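Local atomic coordinates of cytochrome B5-HOST origin (Ostreococcus tauri virus 2, PDB entry 4B8N), a protein that binds a single haem b through two axial histidines and, as a viral cytochrome b5 apparently of host origin, probably carries electrons between redox partners. Residues P46-G51 with M69-N74; T19-H24 with D29-I34. One frame throughout, in Å; residues are numbered along the deposited sequence.

Contact 1 of 2, residues P46-G51 with M69-N74; sequences PDHPGG and MLHPPN. With HEM (protoporphyrin IX containing Fe), chain E.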
ATOM      1  N   PRO A  46       9.930   6.222  -3.981  1.00 26.04           N
ATOM      2  CA  PRO A  46      10.659   7.469  -4.229  1.00 23.43           C
ATOM      3  C   PRO A  46       9.791   8.551  -4.874  1.00 23.96           C
ATOM      4  O   PRO A  46      10.175   9.728  -4.867  1.00 22.53           O
ATOM      5  CB  PRO A  46      11.789   7.040  -5.169  1.00 25.76           C
ATOM      6  CG  PRO A  46      11.284   5.801  -5.833  1.00 27.10           C
ATOM      7  CD  PRO A  46      10.453   5.107  -4.802  1.00 18.64           C
ATOM      8  N   ASP A  47       8.642   8.160  -5.429  1.00 23.02           N
ATOM      9  CA  ASP A  47       7.710   9.114  -6.056  1.00 23.89           C
ATOM     10  C   ASP A  47       6.740   9.756  -5.072  1.00 24.09           C
ATOM     11  O   ASP A  47       6.069  10.740  -5.393  1.00 22.10           O
ATOM     12  CB  ASP A  47       6.898   8.446  -7.171  1.00 24.12           C
ATOM     13  CG  ASP A  47       7.746   8.046  -8.356  1.00 27.57           C
ATOM     14  OD1 ASP A  47       8.815   8.653  -8.576  1.00 25.77           O
ATOM     15  OD2 ASP A  47       7.330   7.112  -9.069  1.00 28.39           O
ATOM     16  N   HIS A  48       6.659   9.215  -3.864  1.00 21.86           N
ATOM     17  CA  HIS A  48       5.671   9.694  -2.902  1.00 18.50           C
ATOM     18  C   HIS A  48       5.949  11.112  -2.448  1.00 23.01           C
ATOM     19  O   HIS A  48       7.023  11.383  -1.915  1.00 23.22           O
ATOM     20  CB  HIS A  48       5.632   8.754  -1.705  1.00 19.72           C
ATOM     21  CG  HIS A  48       4.624   9.153  -0.668  1.00 20.43           C
ATOM     22  ND1 HIS A  48       4.901   9.166   0.648  1.00 20.63           N
ATOM     23  CD2 HIS A  48       3.312   9.582  -0.800  1.00 22.73           C
ATOM     24  CE1 HIS A  48       3.814   9.569   1.326  1.00 20.73           C
ATOM     25  NE2 HIS A  48       2.843   9.826   0.435  1.00 19.26           N
ATOM     26  N   PRO A  49       4.989  12.049  -2.638  1.00 19.80           N
ATOM     27  CA  PRO A  49       5.340  13.398  -2.161  1.00 23.74           C
ATOM     28  C   PRO A  49       5.540  13.511  -0.641  1.00 20.55           C
ATOM     29  O   PRO A  49       6.163  14.469  -0.192  1.00 28.47           O
ATOM     30  CB  PRO A  49       4.174  14.268  -2.650  1.00 24.51           C
ATOM     31  CG  PRO A  49       3.637  13.531  -3.836  1.00 26.68           C
ATOM     32  CD  PRO A  49       3.784  12.061  -3.488  1.00 19.97           C
ATOM     33  N   GLY A  50       5.074  12.526   0.126  1.00 20.50           N
ATOM     34  CA  GLY A  50       5.267  12.509   1.585  1.00 23.04           C
ATOM     35  C   GLY A  50       6.497  11.762   2.048  1.00 23.74           C
ATOM     36  O   GLY A  50       6.703  11.576   3.249  1.00 28.46           O
ATOM     37  N   GLY A  51       7.329  11.322   1.108  1.00 21.31           N
ATOM     38  CA  GLY A  51       8.573  10.635   1.463  1.00 25.19           C
ATOM     39  C   GLY A  51       8.428   9.130   1.540  1.00 22.36           C
ATOM     40  O   GLY A  51       7.308   8.610   1.635  1.00 23.87           O
ATOM     41  N   MET A  69      -6.789  10.313   6.726  1.00 28.97           N
ATOM     42  CA  MET A  69      -6.646  11.586   7.431  1.00 34.84           C
ATOM     43  C   MET A  69      -5.612  12.538   6.821  1.00 34.11           C
ATOM     44  O   MET A  69      -5.665  13.747   7.086  1.00 31.34           O
ATOM     45  CB  MET A  69      -6.422  11.385   8.936  1.00 38.37           C
ATOM     46  CG  MET A  69      -4.997  11.068   9.336  1.00 46.54           C
ATOM     47  SD  MET A  69      -4.684  11.268  11.100  1.00 73.33           S
ATOM     48  CE  MET A  69      -2.907  11.485  11.060  1.00 49.19           C
ATOM     49  N   LEU A  70      -4.689  12.006   6.011  1.00 30.03           N
ATOM     50  CA  LEU A  70      -3.590  12.812   5.430  1.00 36.28           C
ATOM     51  C   LEU A  70      -3.752  13.207   3.955  1.00 33.84           C
ATOM     52  O   LEU A  70      -3.011  14.064   3.460  1.00 30.93           O
ATOM     53  CB  LEU A  70      -2.234  12.110   5.604  1.00 32.30           C
ATOM     54  CG  LEU A  70      -1.662  11.965   7.015  1.00 38.59           C
ATOM     55  CD1 LEU A  70      -0.640  10.841   7.063  1.00 38.20           C
ATOM     56  CD2 LEU A  70      -1.042  13.265   7.476  1.00 33.83           C
ATOM     57  N   HIS A  71      -4.697  12.574   3.260  1.00 25.24           N
ATOM     58  CA  HIS A  71      -4.878  12.792   1.816  1.00 28.35           C
ATOM     59  C   HIS A  71      -6.302  13.106   1.456  1.00 31.81           C
ATOM     60  O   HIS A  71      -7.224  12.552   2.065  1.00 38.43           O
ATOM     61  CB  HIS A  71      -4.435  11.567   1.013  1.00 24.69           C
ATOM     62  CG  HIS A  71      -3.070  11.044   1.386  1.00 22.45           C
ATOM     63  ND1 HIS A  71      -2.858  10.311   2.499  1.00 20.06           N
ATOM     64  CD2 HIS A  71      -1.834  11.151   0.741  1.00 21.51           C
ATOM     65  CE1 HIS A  71      -1.559   9.972   2.575  1.00 19.48           C
ATOM     66  NE2 HIS A  71      -0.926  10.485   1.497  1.00 18.15           N
ATOM     67  N   PRO A  72      -6.502  13.990   0.453  1.00 31.76           N
ATOM     68  CA  PRO A  72      -7.808  14.234  -0.166  1.00 35.38           C
ATOM     69  C   PRO A  72      -8.365  13.004  -0.883  1.00 40.82           C
ATOM     70  O   PRO A  72      -7.591  12.181  -1.387  1.00 40.87           O
ATOM     71  CB  PRO A  72      -7.511  15.335  -1.192  1.00 39.40           C
ATOM     72  CG  PRO A  72      -6.304  16.026  -0.671  1.00 39.79           C
ATOM     73  CD  PRO A  72      -5.485  14.948  -0.027  1.00 31.13           C
ATOM     74  N   PRO A  73      -9.705  12.897  -0.978  1.00 44.40           N
ATOM     75  CA  PRO A  73     -10.339  11.713  -1.565  1.00 38.89           C
ATOM     76  C   PRO A  73      -9.934  11.435  -3.019  1.00 38.40           C
ATOM     77  O   PRO A  73     -10.112  10.320  -3.488  1.00 54.64           O
ATOM     78  CB  PRO A  73     -11.833  12.047  -1.486  1.00 46.92           C
ATOM     79  CG  PRO A  73     -11.870  13.533  -1.555  1.00 46.34           C
ATOM     80  CD  PRO A  73     -10.696  13.957  -0.712  1.00 49.87           C
ATOM     81  N   ASN A  74      -9.373  12.424  -3.710  1.00 38.22           N
ATOM     82  CA  ASN A  74      -9.015  12.288  -5.128  1.00 33.14           C
ATOM     83  C   ASN A  74      -7.600  11.769  -5.440  1.00 29.98           C
ATOM     84  O   ASN A  74      -7.258  11.551  -6.601  1.00 28.32           O
ATOM     85  CB  ASN A  74      -9.250  13.617  -5.841  1.00 45.23           C
ATOM     86  CG  ASN A  74      -8.637  14.783  -5.094  1.00 52.11           C
ATOM     87  OD1 ASN A  74      -7.417  14.962  -5.082  1.00 55.11           O
ATOM     88  ND2 ASN A  74      -9.481  15.571  -4.444  1.00 58.59           N
TER
HETATM   89  CHA HEM E 201       1.581  13.576   1.316  1.00 23.94           C
HETATM   90  CHB HEM E 201       0.051  10.499  -2.326  1.00 20.77           C
HETATM   91  CHC HEM E 201       0.213   6.756   0.706  1.00 20.09           C
HETATM   92  CHD HEM E 201       1.779   9.799   4.244  1.00 19.45           C
HETATM   93  C1A HEM E 201       1.098  13.023   0.075  1.00 22.02           C
HETATM   94  C2A HEM E 201       0.864  13.883  -1.088  1.00 22.74           C
HETATM   95  C3A HEM E 201       0.407  12.981  -2.137  1.00 21.88           C
HETATM   96  C4A HEM E 201       0.455  11.635  -1.562  1.00 23.14           C
HETATM   97  CMA HEM E 201       0.041  13.355  -3.539  1.00 24.13           C
HETATM   98  CAA HEM E 201       1.025  15.388  -1.201  1.00 26.92           C
HETATM   99  CBA HEM E 201      -0.355  16.047  -1.100  1.00 37.35           C
HETATM  100  CGA HEM E 201      -0.825  15.908   0.329  1.00 47.51           C
HETATM  101  O1A HEM E 201      -0.258  16.581   1.248  1.00 44.90           O
HETATM  102  O2A HEM E 201      -1.759  15.102   0.531  1.00 45.05           O
HETATM  103  C1B HEM E 201      -0.049   9.171  -1.794  1.00 22.01           C
HETATM  104  C2B HEM E 201      -0.533   8.065  -2.637  1.00 23.09           C
HETATM  105  C3B HEM E 201      -0.473   6.968  -1.692  1.00 23.85           C
HETATM  106  C4B HEM E 201       0.039   7.568  -0.462  1.00 20.91           C
HETATM  107  CMB HEM E 201      -0.958   8.093  -4.073  1.00 24.21           C
HETATM  108  CAB HEM E 201      -0.798   5.541  -1.943  1.00 24.35           C
HETATM  109  CBB HEM E 201      -1.748   4.958  -1.269  1.00 31.92           C
HETATM  110  C1C HEM E 201       0.576   7.231   1.998  1.00 22.07           C
HETATM  111  C2C HEM E 201       0.713   6.327   3.167  1.00 22.83           C
HETATM  112  C3C HEM E 201       1.179   7.250   4.178  1.00 21.94           C
HETATM  113  C4C HEM E 201       1.327   8.601   3.576  1.00 24.40           C
HETATM  114  CMC HEM E 201       0.441   4.838   3.241  1.00 23.85           C
HETATM  115  CAC HEM E 201       1.462   6.895   5.575  1.00 30.25           C
HETATM  116  CBC HEM E 201       0.514   7.180   6.436  1.00 37.29           C
HETATM  117  C1D HEM E 201       1.919  11.128   3.742  1.00 22.65           C
HETATM  118  C2D HEM E 201       2.383  12.214   4.622  1.00 29.70           C
HETATM  119  C3D HEM E 201       2.315  13.361   3.730  1.00 27.07           C
HETATM  120  C4D HEM E 201       1.840  12.769   2.462  1.00 24.88           C
HETATM  121  CMD HEM E 201       2.817  12.186   6.081  1.00 33.60           C
HETATM  122  CAD HEM E 201       2.653  14.800   4.003  1.00 32.20           C
HETATM  123  CBD HEM E 201       1.387  15.628   4.238  1.00 39.61           C
HETATM  124  CGD HEM E 201       1.678  17.127   4.294  1.00 57.15           C
HETATM  125  O1D HEM E 201       2.851  17.542   4.464  1.00 64.37           O
HETATM  126  O2D HEM E 201       0.714  17.914   4.173  1.00 56.31           O
HETATM  127  NA  HEM E 201       0.700  11.642  -0.155  1.00 23.25           N
HETATM  128  NB  HEM E 201       0.247   8.884  -0.515  1.00 20.19           N
HETATM  129  NC  HEM E 201       0.836   8.595   2.267  1.00 22.46           N
HETATM  130  ND  HEM E 201       1.572  11.461   2.470  1.00 22.67           N
HETATM  131 FE   HEM E 201       1.018  10.087   0.993  1.00 22.08          FE
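H48 and H71 face each other through the haem iron, their NE2 atoms 4.0 Å apart with the metal between them, and they account for all the direct contact between 46-51 and 69-74. From CB of H48, CG runs anti to the backbone N (chi1 -179°), which carries the imidazole away from the chain and sets it upright on the porphyrin, with the side chain also lying on I55 of helix 52-56. At CG the ring splits. H48 ND1 turns back to its own loop and gives a nearly straight hydrogen bond to G51 O, 2.7 Å long and lying in the ring plane, while CD2 and CE1 lean over the porphyrin, H48 CD2 3.2 Å from HEM NB. The tip, H48 NE2, binds HEM FE at 1.9 Å. This is the six-coordinate bis-histidine haem of the cytochrome b5 fold, and H48 opens the family's HPGG sequence, here a type I turn closed by G51 N to H48 O. The turn fixes the rotation of the ring, since G50 N lies 3.3 Å above the centre of the H48 ring while G51 O holds its edge. With no side chain at G50, G50 CA comes within 3.5 Å of HEM C4D; P49 lays CG over the neighbouring pyrrole, against the methyl CMA. On the far face of the haem, H71 NE2 completes the coordination of HEM FE at 2.0 Å, almost exactly in line with H48 NE2. The two imidazole planes are turned about 35° from each other. H71 ND1 hydrogen-bonds to F67 O, one turn back, and its ring stacks on that of F67. Both ligands thus give their second nitrogen to a carbonyl, which would be expected to make the imidazoles more electron-rich. L70 CD1 touches HEM CMD at 3.8 Å.

Contact 2 of 2, residues T19-H24 with D29-I34; sequences TEIAKH and DCWVII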
ATOM      1  N   THR A  19      -1.568 -12.864   6.154  1.00 31.63           N
ATOM      2  CA  THR A  19      -0.309 -13.576   6.358  1.00 36.08           C
ATOM      3  C   THR A  19       0.670 -13.298   5.225  1.00 29.55           C
ATOM      4  O   THR A  19       1.828 -12.943   5.467  1.00 26.77           O
ATOM      5  CB  THR A  19      -0.543 -15.098   6.535  1.00 40.63           C
ATOM      6  OG1 THR A  19      -1.171 -15.326   7.800  1.00 47.99           O
ATOM      7  CG2 THR A  19       0.774 -15.888   6.505  1.00 45.83           C
ATOM      8  N   GLU A  20       0.217 -13.458   3.987  1.00 27.78           N
ATOM      9  CA  GLU A  20       1.088 -13.207   2.851  0.70 28.89           C
ATOM     10  C   GLU A  20       1.443 -11.722   2.755  1.00 29.16           C
ATOM     11  O   GLU A  20       2.592 -11.370   2.462  1.00 31.02           O
ATOM     12  CB  GLU A  20       0.482 -13.730   1.546  0.70 29.31           C
ATOM     13  CG  GLU A  20       1.198 -13.283   0.272  0.70 29.73           C
ATOM     14  CD  GLU A  20       2.595 -13.867   0.097  0.70 39.33           C
ATOM     15  OE1 GLU A  20       2.909 -14.905   0.728  0.70 31.10           O
ATOM     16  OE2 GLU A  20       3.386 -13.284  -0.687  0.70 24.03           O
ATOM     17  N   ILE A  21       0.474 -10.854   3.036  1.00 24.08           N
ATOM     18  CA  ILE A  21       0.710  -9.400   2.938  1.00 23.17           C
ATOM     19  C   ILE A  21       1.814  -8.956   3.907  1.00 25.18           C
ATOM     20  O   ILE A  21       2.720  -8.200   3.543  1.00 22.76           O
ATOM     21  CB  ILE A  21      -0.592  -8.587   3.163  1.00 22.88           C
ATOM     22  CG1 ILE A  21      -1.595  -8.861   2.038  1.00 24.76           C
ATOM     23  CG2 ILE A  21      -0.298  -7.081   3.242  1.00 21.94           C
ATOM     24  CD1 ILE A  21      -3.029  -8.483   2.370  1.00 21.29           C
ATOM     25  N   ALA A  22       1.741  -9.454   5.131  1.00 25.40           N
ATOM     26  CA  ALA A  22       2.731  -9.158   6.168  1.00 29.59           C
ATOM     27  C   ALA A  22       4.185  -9.421   5.748  1.00 27.58           C
ATOM     28  O   ALA A  22       5.104  -8.805   6.294  1.00 29.48           O
ATOM     29  CB  ALA A  22       2.401  -9.932   7.436  1.00 29.46           C
ATOM     30  N   LYS A  23       4.388 -10.322   4.783  1.00 22.74           N
ATOM     31  CA  LYS A  23       5.729 -10.653   4.308  1.00 25.25           C
ATOM     32  C   LYS A  23       6.342  -9.561   3.426  1.00 27.45           C
ATOM     33  O   LYS A  23       7.561  -9.546   3.226  1.00 28.05           O
ATOM     34  CB  LYS A  23       5.740 -12.004   3.577  1.00 28.50           C
ATOM     35  CG  LYS A  23       5.479 -13.197   4.495  1.00 36.33           C
ATOM     36  CD  LYS A  23       5.380 -14.502   3.723  1.00 34.34           C
ATOM     37  CE  LYS A  23       4.839 -15.598   4.623  1.00 44.00           C
ATOM     38  NZ  LYS A  23       4.699 -16.875   3.878  1.00 42.13           N
ATOM     39  N   HIS A  24       5.501  -8.663   2.904  1.00 24.27           N
ATOM     40  CA  HIS A  24       5.955  -7.576   2.024  1.00 26.71           C
ATOM     41  C   HIS A  24       6.080  -6.314   2.818  1.00 23.67           C
ATOM     42  O   HIS A  24       5.298  -5.365   2.667  1.00 23.26           O
ATOM     43  CB  HIS A  24       5.023  -7.423   0.822  1.00 29.73           C
ATOM     44  CG  HIS A  24       4.848  -8.693   0.047  1.00 26.16           C
ATOM     45  ND1 HIS A  24       5.615  -9.000  -1.024  1.00 34.79           N
ATOM     46  CD2 HIS A  24       4.018  -9.793   0.265  1.00 25.45           C
ATOM     47  CE1 HIS A  24       5.264 -10.211  -1.495  1.00 30.43           C
ATOM     48  NE2 HIS A  24       4.291 -10.701  -0.700  1.00 27.23           N
ATOM     49  N   ASP A  29      10.325  -4.258  -0.872  1.00 26.83           N
ATOM     50  CA  ASP A  29       9.175  -5.103  -1.186  1.00 24.59           C
ATOM     51  C   ASP A  29       8.021  -4.676  -0.279  1.00 25.89           C
ATOM     52  O   ASP A  29       7.817  -5.237   0.803  1.00 21.49           O
ATOM     53  CB  ASP A  29       9.567  -6.572  -0.961  1.00 26.50           C
ATOM     54  CG  ASP A  29       8.458  -7.548  -1.316  1.00 30.64           C
ATOM     55  OD1 ASP A  29       7.443  -7.165  -1.946  1.00 26.76           O
ATOM     56  OD2 ASP A  29       8.606  -8.722  -0.940  1.00 37.72           O
ATOM     57  N   CYS A  30       7.277  -3.666  -0.726  1.00 22.26           N
ATOM     58  CA  CYS A  30       6.394  -2.893   0.150  1.00 22.77           C
ATOM     59  C   CYS A  30       4.929  -2.925  -0.289  1.00 23.07           C
ATOM     60  O   CYS A  30       4.543  -2.249  -1.250  1.00 27.14           O
ATOM     61  CB  CYS A  30       6.896  -1.445   0.221  1.00 20.65           C
ATOM     62  SG  CYS A  30       5.933  -0.367   1.304  1.00 22.02           S
ATOM     63  N   TRP A  31       4.115  -3.721   0.406  1.00 22.15           N
ATOM     64  CA  TRP A  31       2.677  -3.738   0.138  1.00 24.19           C
ATOM     65  C   TRP A  31       1.986  -3.045   1.246  1.00 21.26           C
ATOM     66  O   TRP A  31       2.399  -3.161   2.394  1.00 23.91           O
ATOM     67  CB  TRP A  31       2.129  -5.147   0.095  1.00 23.11           C
ATOM     68  CG  TRP A  31       2.537  -6.009  -1.066  1.00 25.20           C
ATOM     69  CD1 TRP A  31       3.482  -5.745  -2.055  1.00 25.24           C
ATOM     70  CD2 TRP A  31       2.036  -7.358  -1.363  1.00 24.95           C
ATOM     71  NE1 TRP A  31       3.573  -6.802  -2.933  1.00 23.21           N
ATOM     72  CE2 TRP A  31       2.738  -7.802  -2.569  1.00 24.36           C
ATOM     73  CE3 TRP A  31       1.100  -8.207  -0.776  1.00 24.98           C
ATOM     74  CZ2 TRP A  31       2.497  -9.041  -3.147  1.00 28.72           C
ATOM     75  CZ3 TRP A  31       0.876  -9.460  -1.364  1.00 27.47           C
ATOM     76  CH2 TRP A  31       1.555  -9.860  -2.522  1.00 31.72           C
ATOM     77  N   VAL A  32       0.910  -2.341   0.928  1.00 18.51           N
ATOM     78  CA  VAL A  32       0.129  -1.615   1.933  1.00 21.47           C
ATOM     79  C   VAL A  32      -1.360  -1.834   1.645  1.00 23.29           C
ATOM     80  O   VAL A  32      -1.765  -1.816   0.480  1.00 17.98           O
ATOM     81  CB  VAL A  32       0.464  -0.096   1.932  1.00 21.79           C
ATOM     82  CG1 VAL A  32      -0.407   0.664   2.914  1.00 25.84           C
ATOM     83  CG2 VAL A  32       1.933   0.140   2.265  1.00 25.29           C
ATOM     84  N   ILE A  33      -2.152  -2.056   2.701  1.00 21.99           N
ATOM     85  CA  ILE A  33      -3.609  -2.218   2.576  1.00 21.19           C
ATOM     86  C   ILE A  33      -4.275  -0.873   2.841  1.00 21.62           C
ATOM     87  O   ILE A  33      -4.018  -0.241   3.865  1.00 20.59           O
ATOM     88  CB  ILE A  33      -4.209  -3.249   3.579  1.00 21.51           C
ATOM     89  CG1 ILE A  33      -3.528  -4.627   3.479  1.00 20.02           C
ATOM     90  CG2 ILE A  33      -5.729  -3.383   3.358  1.00 23.95           C
ATOM     91  CD1 ILE A  33      -3.754  -5.520   4.705  1.00 20.37           C
ATOM     92  N   ILE A  34      -5.130  -0.443   1.913  1.00 22.97           N
ATOM     93  CA  ILE A  34      -5.977   0.740   2.108  1.00 22.57           C
ATOM     94  C   ILE A  34      -7.394   0.368   1.664  1.00 27.87           C
ATOM     95  O   ILE A  34      -7.614   0.013   0.496  1.00 24.62           O
ATOM     96  CB  ILE A  34      -5.455   1.971   1.316  1.00 23.54           C
ATOM     97  CG1 ILE A  34      -4.018   2.312   1.732  1.00 26.34           C
ATOM     98  CG2 ILE A  34      -6.385   3.183   1.491  1.00 23.42           C
ATOM     99  CD1 ILE A  34      -3.354   3.374   0.886  1.00 29.56           C
TER
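H24 is gripped at both ring nitrogens. H24 ND1 donates to D29 OD1 at 2.7 Å, with OD1 essentially in the imidazole plane; the carboxylate takes the bond on its syn side and stands nearly perpendicular to the ring, 84° between planes. H24 NE2 donates to E20 OE2, four residues earlier, meeting that oxygen from above the carboxylate plane; E20 has two conformers, and the bond is seen in the one described here. Where both bonds form, the carboxylates would tend to favour a protonated ring. The main chain adds W31 N to H24 O, 3.0 Å and almost straight. H24 lies just before strand 25-26, which pairs antiparallel with 29-34, so it joins the end of the helical segment to the start of the sheet. The packing here probably belongs to the smaller of the two hydrophobic cores of the cytochrome b5 fold, set apart from the haem crevice. Strand 29-34 alternates: D29 and W31 turn their CB atoms to the helical segment, C30 and V32 turn theirs to the other side of the sheet. One face of the H24 ring stacks face to face on the six-membered ring of W31, centroids 3.5 Å apart and planes within 3°, and H24 CB lies over the face of the five-membered ring, a CH-pi contact 3.6 Å from its centroid. H24 CG lies anti to the carbonyl carbon (chi1 -55°), which lays the imidazole alongside the indole. Further out, I21 reaches the rim of the indole in its plane, I21 CG1 4.0 Å from W31 CE3, while I21 CD1 goes on to I33 CD1 at 3.8 Å, the two isoleucines crossing at about a right angle. V38 of strand 37-40 touches both I21 and W31.

Overall arrangement
Both contacts are buried, yet they sit on opposite sides of the chain's centre, about 18 Å apart centre to centre and about 7 Å between nearest atoms. Contact 2 joins helix 18-22 to strand 29-34 directly, over some 418 Å²; contact 1 joins the loop before helix 52-56 to the end of helix 64-70 almost wholly through haem, with only 42 Å² shared. No element serves both, although I34, the last residue of 29-34, also touches the haem. Contact 1 lies farther out, about 12 Å from the chain's centre, its histidines buried against the cofactor; contact 2, about 7 Å from that centre, relies on protein-protein packing and is partly exposed at D29.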